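Local coordinates for protein beta-lactamase (Chitinophaga pinensis, PDB 6N36) that probably hydrolyses the amide bond of the beta-lactam ring in beta-lactam antibiotics, using two zinc ions held in one active site, at residues G27-I32 / F40-P45; H48-T53 / R77-T82; G90-V95 / L131-D136. All coordinates share one frame; numbering follows the deposited sequence.

Contacts 1 and 2 are successive parts of one sheet. Strand 40-42 of contact 1 runs antiparallel beside strand 48-51 of contact 2, the centres of the two contacts lie about 10 Å apart, and the Phe40 O to Ile51 N distance of 2.8 Å fits a hydrogen bond. Contact 3 packs beyond the C-terminal end of strand 48-51: Thr53 OG1 lies 3.0 Å from Ala91 N, while contacts 1 and 3 stay about 9 Å apart at their nearest atoms. Contact 2 comes nearest to the metals, since the side chain of Thr82, neighbour of zinc ligand His83, is about 7 Å from a zinc ion. The side chains of Phe40 and Met92 are about 11 and 12 Å from one.

Contact 1: residues G27-I32 / F40-P45; sequences GNLYYI and FLITTP
Leu29 and Phe40 meet on the face of the antiparallel pair that carries Leu29, Tyr31, Phe40 and Ile42, where methyl CD1 of Leu29 rests 4.0 Å from Phe40 CB and 3.9 Å from Ile42 CG1. With its CG anti to the backbone N (chi1 170°), Leu29 turns this methyl toward the partner strand, where it touches both residues. Farther along the same face the rings of Tyr31 and Phe40 meet obliquely, CD1 of Tyr31 lying 3.9 Å from CE1 of Phe40. The Tyr31 hydroxyl is bonded beyond the pair, to Thr34 O. On the other face Ile32 CD1 reaches Leu41 CB, and helix 58-69 covers both residues.

Between the strands, Tyr30 and Leu41 form the hydrogen-bonded pair, each backbone N donating to the other's carbonyl. The ladder continues to Asn28 and Thr43: Thr43 N donates to Asn28 O, and Asn28 ND2 returns a bond of 2.8 Å to Thr43 O. That second bond is almost straight (177°) and runs in the plane of the side-chain amide, fixing its rotation.

Packing gives way to water at this end, where Asn28, Tyr30 and Thr43 are partly exposed. Thr43 OG1 sits at the edge of the Tyr30 ring, 3.6 Å from CE1, and one water links Tyr30 OH (2.7 Å) to Thr43 OG1 (2.8 Å). Together the strands form a beta hairpin, part of the antiparallel half of the larger sheet in the alpha-beta/beta-alpha sandwich of the metallo-beta-lactamase fold.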
loop_
_atom_site.group_PDB
_atom_site.type_symbol
_atom_site.label_atom_id
_atom_site.label_comp_id
_atom_site.label_asym_id
_atom_site.label_seq_id
_atom_site.Cartn_x
_atom_site.Cartn_y
_atom_site.Cartn_z
ATOM N N GLY A 27 -1.591 -13.624 -12.576
ATOM C CA GLY A 27 -0.200 -14.078 -12.663
ATOM C C GLY A 27 0.330 -14.516 -11.296
ATOM O O GLY A 27 -0.361 -15.262 -10.562
ATOM N N ASN A 28 1.499 -13.980 -10.960
ATOM C CA ASN A 28 2.241 -14.231 -9.702
ATOM C C ASN A 28 1.904 -13.198 -8.620
ATOM O O ASN A 28 2.701 -13.050 -7.676
ATOM C CB ASN A 28 3.737 -14.329 -9.979
ATOM C CG ASN A 28 4.334 -13.095 -10.619
ATOM O OD1 ASN A 28 3.735 -12.458 -11.510
ATOM N ND2 ASN A 28 5.528 -12.751 -10.204
ATOM N N LEU A 29 0.829 -12.450 -8.776
ATOM C CA LEU A 29 0.372 -11.469 -7.762
ATOM C C LEU A 29 -0.830 -12.025 -7.016
ATOM O O LEU A 29 -1.836 -12.440 -7.651
ATOM C CB LEU A 29 -0.011 -10.170 -8.463
ATOM C CG LEU A 29 -0.717 -9.158 -7.578
ATOM C CD1 LEU A 29 0.181 -8.617 -6.476
ATOM C CD2 LEU A 29 -1.286 -8.013 -8.405
ATOM N N TYR A 30 -0.709 -12.092 -5.717
ATOM C CA TYR A 30 -1.713 -12.686 -4.817
ATOM C C TYR A 30 -2.156 -11.619 -3.806
ATOM O O TYR A 30 -1.353 -10.786 -3.312
ATOM C CB TYR A 30 -1.140 -13.875 -4.052
ATOM C CG TYR A 30 -0.699 -15.000 -4.945
ATOM C CD1 TYR A 30 0.549 -14.965 -5.560
ATOM C CD2 TYR A 30 -1.519 -16.080 -5.213
ATOM C CE1 TYR A 30 0.960 -15.952 -6.435
ATOM C CE2 TYR A 30 -1.086 -17.109 -6.052
ATOM C CZ TYR A 30 0.144 -17.023 -6.696
ATOM O OH TYR A 30 0.618 -18.027 -7.531
ATOM N N TYR A 31 -3.416 -11.747 -3.418
ATOM C CA TYR A 31 -4.036 -10.995 -2.314
ATOM C C TYR A 31 -3.900 -11.835 -1.047
ATOM O O TYR A 31 -4.364 -12.975 -1.023
ATOM C CB TYR A 31 -5.512 -10.702 -2.563
ATOM C CG TYR A 31 -6.116 -9.773 -1.530
ATOM C CD1 TYR A 31 -6.044 -8.396 -1.686
ATOM C CD2 TYR A 31 -6.707 -10.253 -0.356
ATOM C CE1 TYR A 31 -6.559 -7.541 -0.748
ATOM C CE2 TYR A 31 -7.237 -9.389 0.586
ATOM C CZ TYR A 31 -7.209 -8.028 0.370
ATOM O OH TYR A 31 -7.689 -7.137 1.288
ATOM N N ILE A 32 -3.258 -11.339 -0.008
ATOM C CA ILE A 32 -3.093 -12.055 1.286
ATOM C C ILE A 32 -3.513 -11.164 2.468
ATOM O O ILE A 32 -3.116 -11.437 3.596
ATOM C CB ILE A 32 -1.663 -12.591 1.457
ATOM C CG1 ILE A 32 -0.573 -11.501 1.435
ATOM C CG2 ILE A 32 -1.412 -13.664 0.418
ATOM C CD1 ILE A 32 0.754 -12.014 1.927
ATOM N N PHE A 40 -0.231 -7.435 -0.498
ATOM C CA PHE A 40 -0.037 -8.020 -1.824
ATOM C C PHE A 40 1.274 -8.789 -1.836
ATOM O O PHE A 40 2.294 -8.297 -1.348
ATOM C CB PHE A 40 -0.072 -6.922 -2.870
ATOM C CG PHE A 40 -1.313 -6.069 -2.739
ATOM C CD1 PHE A 40 -2.508 -6.507 -3.268
ATOM C CD2 PHE A 40 -1.270 -4.860 -2.073
ATOM C CE1 PHE A 40 -3.648 -5.722 -3.164
ATOM C CE2 PHE A 40 -2.413 -4.088 -1.971
ATOM C CZ PHE A 40 -3.594 -4.555 -2.462
ATOM N N LEU A 41 1.227 -9.987 -2.393
ATOM C CA LEU A 41 2.400 -10.887 -2.460
ATOM C C LEU A 41 2.750 -11.098 -3.919
ATOM O O LEU A 41 1.870 -11.498 -4.697
ATOM C CB LEU A 41 2.074 -12.230 -1.793
ATOM C CG LEU A 41 3.224 -13.229 -1.792
ATOM C CD1 LEU A 41 4.306 -12.831 -0.826
ATOM C CD2 LEU A 41 2.649 -14.623 -1.520
ATOM N N ILE A 42 3.988 -10.799 -4.308
ATOM C CA ILE A 42 4.495 -11.069 -5.672
ATOM C C ILE A 42 5.540 -12.167 -5.523
ATOM O O ILE A 42 6.519 -11.986 -4.809
ATOM C CB ILE A 42 5.100 -9.810 -6.260
ATOM C CG1 ILE A 42 4.065 -8.703 -6.380
ATOM C CG2 ILE A 42 5.773 -10.134 -7.601
ATOM C CD1 ILE A 42 4.674 -7.405 -6.650
ATOM N N THR A 43 5.310 -13.293 -6.164
ATOM C CA THR A 43 6.152 -14.495 -5.990
ATOM C C THR A 43 7.151 -14.566 -7.133
ATOM O O THR A 43 6.771 -14.285 -8.272
ATOM C CB THR A 43 5.326 -15.753 -5.897
ATOM O OG1 THR A 43 4.526 -15.945 -7.087
ATOM C CG2 THR A 43 4.439 -15.720 -4.671
ATOM N N THR A 44 8.353 -14.990 -6.831
ATOM C CA THR A 44 9.381 -15.170 -7.890
ATOM C C THR A 44 10.242 -16.363 -7.525
ATOM O O THR A 44 10.290 -16.830 -6.367
ATOM C CB THR A 44 10.291 -13.954 -8.089
ATOM O OG1 THR A 44 11.460 -14.064 -7.276
ATOM C CG2 THR A 44 9.602 -12.633 -7.811
ATOM N N PRO A 45 10.965 -16.909 -8.517
ATOM C CA PRO A 45 11.858 -18.028 -8.217
ATOM C C PRO A 45 12.941 -17.711 -7.197
ATOM O O PRO A 45 13.440 -18.668 -6.627
ATOM C CB PRO A 45 12.473 -18.360 -9.571
ATOM C CG PRO A 45 11.405 -17.888 -10.565
ATOM C CD PRO A 45 10.862 -16.614 -9.957
HETATM O O HOH W 1 3.287 -18.192 -8.162
#

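Contact 2: residues H48-T53 / R77-T82; sequences HILINT and RILLTT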
loop_
_atom_site.group_PDB
_atom_site.type_symbol
_atom_site.label_atom_id
_atom_site.label_comp_id
_atom_site.label_asym_id
_atom_site.label_seq_id
_atom_site.Cartn_x
_atom_site.Cartn_y
_atom_site.Cartn_z
ATOM N N HIS A 48 10.124 -13.598 -2.594
ATOM C CA HIS A 48 8.877 -12.848 -2.794
ATOM C C HIS A 48 9.006 -11.409 -2.311
ATOM O O HIS A 48 9.856 -11.098 -1.485
ATOM C CB HIS A 48 7.744 -13.532 -2.008
ATOM C CG HIS A 48 7.712 -15.019 -2.152
ATOM N ND1 HIS A 48 7.875 -15.639 -3.395
ATOM C CD2 HIS A 48 7.567 -16.007 -1.236
ATOM C CE1 HIS A 48 7.804 -16.937 -3.220
ATOM N NE2 HIS A 48 7.596 -17.213 -1.897
ATOM N N ILE A 49 8.118 -10.603 -2.846
ATOM C CA ILE A 49 7.938 -9.182 -2.465
ATOM C C ILE A 49 6.594 -9.126 -1.732
ATOM O O ILE A 49 5.549 -9.571 -2.272
ATOM C CB ILE A 49 8.000 -8.243 -3.662
ATOM C CG1 ILE A 49 9.252 -8.456 -4.536
ATOM C CG2 ILE A 49 7.845 -6.795 -3.196
ATOM C CD1 ILE A 49 8.984 -9.262 -5.776
ATOM N N LEU A 50 6.592 -8.464 -0.567
ATOM C CA LEU A 50 5.334 -8.143 0.178
ATOM C C LEU A 50 5.103 -6.644 0.140
ATOM O O LEU A 50 6.021 -5.900 0.510
ATOM C CB LEU A 50 5.472 -8.597 1.622
ATOM C CG LEU A 50 4.276 -8.224 2.509
ATOM C CD1 LEU A 50 3.050 -9.008 2.111
ATOM C CD2 LEU A 50 4.647 -8.410 3.984
ATOM N N ILE A 51 3.920 -6.233 -0.318
ATOM C CA ILE A 51 3.492 -4.825 -0.231
ATOM C C ILE A 51 2.445 -4.727 0.879
ATOM O O ILE A 51 1.345 -5.233 0.706
ATOM C CB ILE A 51 2.946 -4.315 -1.570
ATOM C CG1 ILE A 51 3.949 -4.493 -2.717
ATOM C CG2 ILE A 51 2.541 -2.864 -1.383
ATOM C CD1 ILE A 51 3.366 -4.177 -4.085
ATOM N N ASN A 52 2.838 -4.043 1.947
ATOM C CA ASN A 52 2.031 -3.709 3.145
ATOM C C ASN A 52 1.870 -4.876 4.101
ATOM O O ASN A 52 1.827 -6.055 3.702
ATOM C CB ASN A 52 0.639 -3.170 2.821
ATOM C CG ASN A 52 0.655 -1.807 2.165
ATOM O OD1 ASN A 52 1.648 -1.070 2.258
ATOM N ND2 ASN A 52 -0.441 -1.472 1.474
ATOM N N THR A 53 1.754 -4.521 5.359
ATOM C CA THR A 53 1.123 -5.365 6.413
ATOM C C THR A 53 -0.243 -4.795 6.723
ATOM O O THR A 53 -0.731 -3.931 6.016
ATOM C CB THR A 53 2.012 -5.546 7.649
ATOM O OG1 THR A 53 1.992 -4.328 8.407
ATOM C CG2 THR A 53 3.432 -5.962 7.332
ATOM N N ARG A 77 11.655 -11.696 0.534
ATOM C CA ARG A 77 12.987 -11.074 0.461
ATOM C C ARG A 77 12.931 -9.544 0.499
ATOM O O ARG A 77 13.952 -8.951 0.856
ATOM C CB ARG A 77 13.719 -11.507 -0.811
ATOM C CG ARG A 77 14.108 -12.984 -0.840
ATOM C CD ARG A 77 15.266 -13.355 0.078
ATOM N NE ARG A 77 15.425 -14.819 0.059
ATOM C CZ ARG A 77 14.857 -15.642 0.949
ATOM N NH1 ARG A 77 14.155 -15.152 1.972
ATOM N NH2 ARG A 77 14.981 -16.959 0.797
ATOM N N ILE A 78 11.834 -8.957 0.032
ATOM C CA ILE A 78 11.683 -7.484 -0.057
ATOM C C ILE A 78 10.371 -7.095 0.610
ATOM O O ILE A 78 9.343 -7.677 0.288
ATOM C CB ILE A 78 11.747 -7.028 -1.511
ATOM C CG1 ILE A 78 13.078 -7.462 -2.142
ATOM C CG2 ILE A 78 11.516 -5.522 -1.575
ATOM C CD1 ILE A 78 13.214 -7.085 -3.578
ATOM N N LEU A 79 10.439 -6.042 1.398
ATOM C CA LEU A 79 9.259 -5.410 2.026
ATOM C C LEU A 79 9.077 -4.010 1.456
ATOM O O LEU A 79 10.034 -3.239 1.415
ATOM C CB LEU A 79 9.464 -5.306 3.540
ATOM C CG LEU A 79 9.805 -6.595 4.268
ATOM C CD1 LEU A 79 10.032 -6.354 5.738
ATOM C CD2 LEU A 79 8.751 -7.599 4.072
ATOM N N LEU A 80 7.859 -3.719 1.033
ATOM C CA LEU A 80 7.427 -2.409 0.532
ATOM C C LEU A 80 6.161 -1.988 1.267
ATOM O O LEU A 80 5.450 -2.830 1.854
ATOM C CB LEU A 80 7.113 -2.501 -0.958
ATOM C CG LEU A 80 8.224 -2.975 -1.868
ATOM C CD1 LEU A 80 7.707 -3.111 -3.288
ATOM C CD2 LEU A 80 9.386 -2.024 -1.801
ATOM N N THR A 81 5.891 -0.685 1.255
ATOM C CA THR A 81 4.625 -0.141 1.762
ATOM C C THR A 81 4.137 0.965 0.831
ATOM O O THR A 81 4.965 1.677 0.239
ATOM C CB THR A 81 4.750 0.372 3.203
ATOM O OG1 THR A 81 3.456 0.737 3.661
ATOM C CG2 THR A 81 5.701 1.549 3.321
ATOM N N THR A 82 2.832 1.100 0.764
ATOM C CA THR A 82 2.210 2.242 0.078
ATOM C C THR A 82 2.305 3.541 0.883
ATOM O O THR A 82 2.373 4.624 0.281
ATOM C CB THR A 82 0.783 1.932 -0.345
ATOM O OG1 THR A 82 -0.009 1.564 0.784
ATOM C CG2 THR A 82 0.727 0.843 -1.395
#
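Asn52 OD1 is gripped by two donors from residues 77-82: Thr81 OG1 and Thr82 N, each 2.9 Å away. The hydroxyl comes in tilted 25° from the carbonyl plane and the backbone N 16°. On the other branch of the amide, Asn52 ND2 donates to Thr82 OG1 at 3.1 Å, nearly in the amide plane. Three bonds therefore fix the rotation of the amide at the ends of the strands, just before the metal ligand His83.

Behind it the strands run parallel, with Leu50 N bonded to Ile78 O, Leu80 N to Leu50 O and Asn52 N to Leu80 O. At the far end, His48 O accepts from both Arg77 N (2.8 Å) and Ile78 N (3.3 Å), in the manner of a beta bulge. Leu80 CD1 lies across Ile49 CG2 at 3.7 Å and also touches Ile51 CG1; on the reverse face Leu50 and Leu79 meet tip to tip through their CD2 methyls.

This is the beta-alpha-beta crossover in which helix 58-69 links strand 48-51 to strand 76-80. Strand 144-147 of the second sheet packs on Ile49 and Ile78, whereas helix 92-99 covers Leu79, and helix 86-89 abuts Asn52 and Thr81.

Contact 3: residues G90-V95 / L131-D136; sequences GAMAAV and LPVKAD
Ala93 and Leu131 touch through their CB atoms, 3.6 Å apart, where the first turn of helix 92-99 meets an extended segment that has no regular structure. The same Ala93 methyl also faces Pro132 O at 3.7 Å. Next to it, Val133 brings one branch against the helix: CG2 lies 3.5 Å from Ala93 N and 3.9 Å from Met92 CB. Val133 CG1 is anti to the backbone N (chi1 -174°), and CG2, anti to the carbonyl carbon, is the methyl that reaches the turn. The CA atoms of Ala93 and Val133 are 5.5 Å apart.

Two waters supply the polar part of the contact. One donates to Gly90 O and accepts from Leu131 N; another accepts from Ala93 N at 3.1 Å and bonds to Leu131 O at 2.8 Å. The second water thus gives a partner to an N-H of the first turn, which has no carbonyl of an earlier helical turn as partner.

Around this shell, Met103 of strand 102-106 touches both Met92 and Val133. Ala91 occupies the N-cap, its carbonyl taking the bond from Val95 N at 2.9 Å, and its own N is bonded to Thr53 OG1. The Met92 chain, bent at chi2 and chi3, leads away from Val133 and packs also on Leu79. On the other side, Val133 makes backbone bonds with Leu113, while Lys96 NZ is bonded to Lys134 O.

The helix follows closely after His83, His85, Asp87 and His88, the zinc ligands of the HxHxDH motif that marks the metallo-beta-lactamase superfamily; here its first turn packs against the segment leading to strand 137-139.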
loop_
_atom_site.group_PDB
_atom_site.type_symbol
_atom_site.label_atom_id
_atom_site.label_comp_id
_atom_site.label_asym_id
_atom_site.label_seq_id
_atom_site.Cartn_x
_atom_site.Cartn_y
_atom_site.Cartn_z
ATOM N N GLY A 90 1.924 -1.731 10.544
ATOM C CA GLY A 90 1.824 -2.088 11.973
ATOM C C GLY A 90 2.555 -3.378 12.301
ATOM O O GLY A 90 2.979 -3.519 13.463
ATOM N N ALA A 91 2.676 -4.315 11.357
ATOM C CA ALA A 91 3.409 -5.577 11.631
ATOM C C ALA A 91 4.725 -5.619 10.862
ATOM O O ALA A 91 5.327 -6.700 10.748
ATOM C CB ALA A 91 2.542 -6.768 11.284
ATOM N N MET A 92 5.174 -4.507 10.282
ATOM C CA MET A 92 6.339 -4.526 9.379
ATOM C C MET A 92 7.614 -4.889 10.146
ATOM O O MET A 92 8.401 -5.696 9.628
ATOM C CB MET A 92 6.487 -3.178 8.682
ATOM C CG MET A 92 7.418 -3.233 7.522
ATOM S SD MET A 92 6.818 -4.246 6.120
ATOM C CE MET A 92 5.567 -3.226 5.313
ATOM N N ALA A 93 7.814 -4.346 11.338
ATOM C CA ALA A 93 8.995 -4.708 12.165
ATOM C C ALA A 93 8.977 -6.204 12.456
ATOM O O ALA A 93 10.075 -6.840 12.374
ATOM C CB ALA A 93 9.055 -3.905 13.438
ATOM N N ALA A 94 7.826 -6.759 12.807
ATOM C CA ALA A 94 7.695 -8.200 13.135
ATOM C C ALA A 94 8.069 -9.002 11.897
ATOM O O ALA A 94 8.823 -9.994 11.985
ATOM C CB ALA A 94 6.320 -8.549 13.649
ATOM N N VAL A 95 7.514 -8.639 10.743
ATOM C CA VAL A 95 7.797 -9.399 9.505
ATOM C C VAL A 95 9.299 -9.318 9.203
ATOM O O VAL A 95 9.902 -10.374 8.900
ATOM C CB VAL A 95 6.973 -8.904 8.294
ATOM C CG1 VAL A 95 7.455 -9.572 7.028
ATOM C CG2 VAL A 95 5.502 -9.147 8.521
ATOM N N LEU A 131 5.865 -0.221 15.653
ATOM C CA LEU A 131 7.282 -0.521 15.915
ATOM C C LEU A 131 8.083 0.003 14.743
ATOM O O LEU A 131 7.791 -0.279 13.583
ATOM C CB LEU A 131 7.523 -2.017 16.119
ATOM C CG LEU A 131 6.980 -2.616 17.406
ATOM C CD1 LEU A 131 7.325 -4.076 17.477
ATOM C CD2 LEU A 131 7.514 -1.894 18.636
ATOM N N PRO A 132 9.163 0.733 14.997
ATOM C CA PRO A 132 9.938 1.330 13.931
ATOM C C PRO A 132 10.719 0.324 13.096
ATOM O O PRO A 132 11.036 -0.808 13.541
ATOM C CB PRO A 132 10.923 2.283 14.596
ATOM C CG PRO A 132 10.721 2.111 16.041
ATOM C CD PRO A 132 9.637 1.116 16.338
ATOM N N VAL A 133 10.943 0.725 11.865
ATOM C CA VAL A 133 11.685 -0.067 10.868
ATOM C C VAL A 133 12.733 0.817 10.203
ATOM O O VAL A 133 12.385 1.875 9.681
ATOM C CB VAL A 133 10.762 -0.708 9.817
ATOM C CG1 VAL A 133 11.591 -1.620 8.943
ATOM C CG2 VAL A 133 9.526 -1.389 10.416
ATOM N N LYS A 134 13.993 0.387 10.200
ATOM C CA LYS A 134 15.068 1.066 9.446
ATOM C C LYS A 134 15.092 0.598 7.991
ATOM O O LYS A 134 14.913 -0.605 7.742
ATOM C CB LYS A 134 16.409 0.724 10.112
ATOM C CG LYS A 134 16.532 1.281 11.519
ATOM C CD LYS A 134 17.952 1.175 12.088
ATOM C CE LYS A 134 18.043 1.648 13.523
ATOM N NZ LYS A 134 16.969 1.036 14.350
ATOM N N ALA A 135 15.373 1.503 7.070
ATOM C CA ALA A 135 15.411 1.254 5.617
ATOM C C ALA A 135 16.698 0.546 5.231
ATOM O O ALA A 135 17.795 1.014 5.655
ATOM C CB ALA A 135 15.282 2.540 4.853
ATOM N N ASP A 136 16.588 -0.482 4.386
ATOM C CA ASP A 136 17.761 -1.110 3.727
ATOM C C ASP A 136 18.050 -0.414 2.394
ATOM O O ASP A 136 19.211 -0.421 1.958
ATOM C CB ASP A 136 17.525 -2.607 3.611
ATOM C CG ASP A 136 17.413 -3.237 4.990
ATOM O OD1 ASP A 136 18.463 -3.296 5.692
ATOM O OD2 ASP A 136 16.308 -3.636 5.389
HETATM O O HOH W 2 3.431 -2.172 15.772
HETATM O O HOH W 3 6.039 -2.221 12.627
#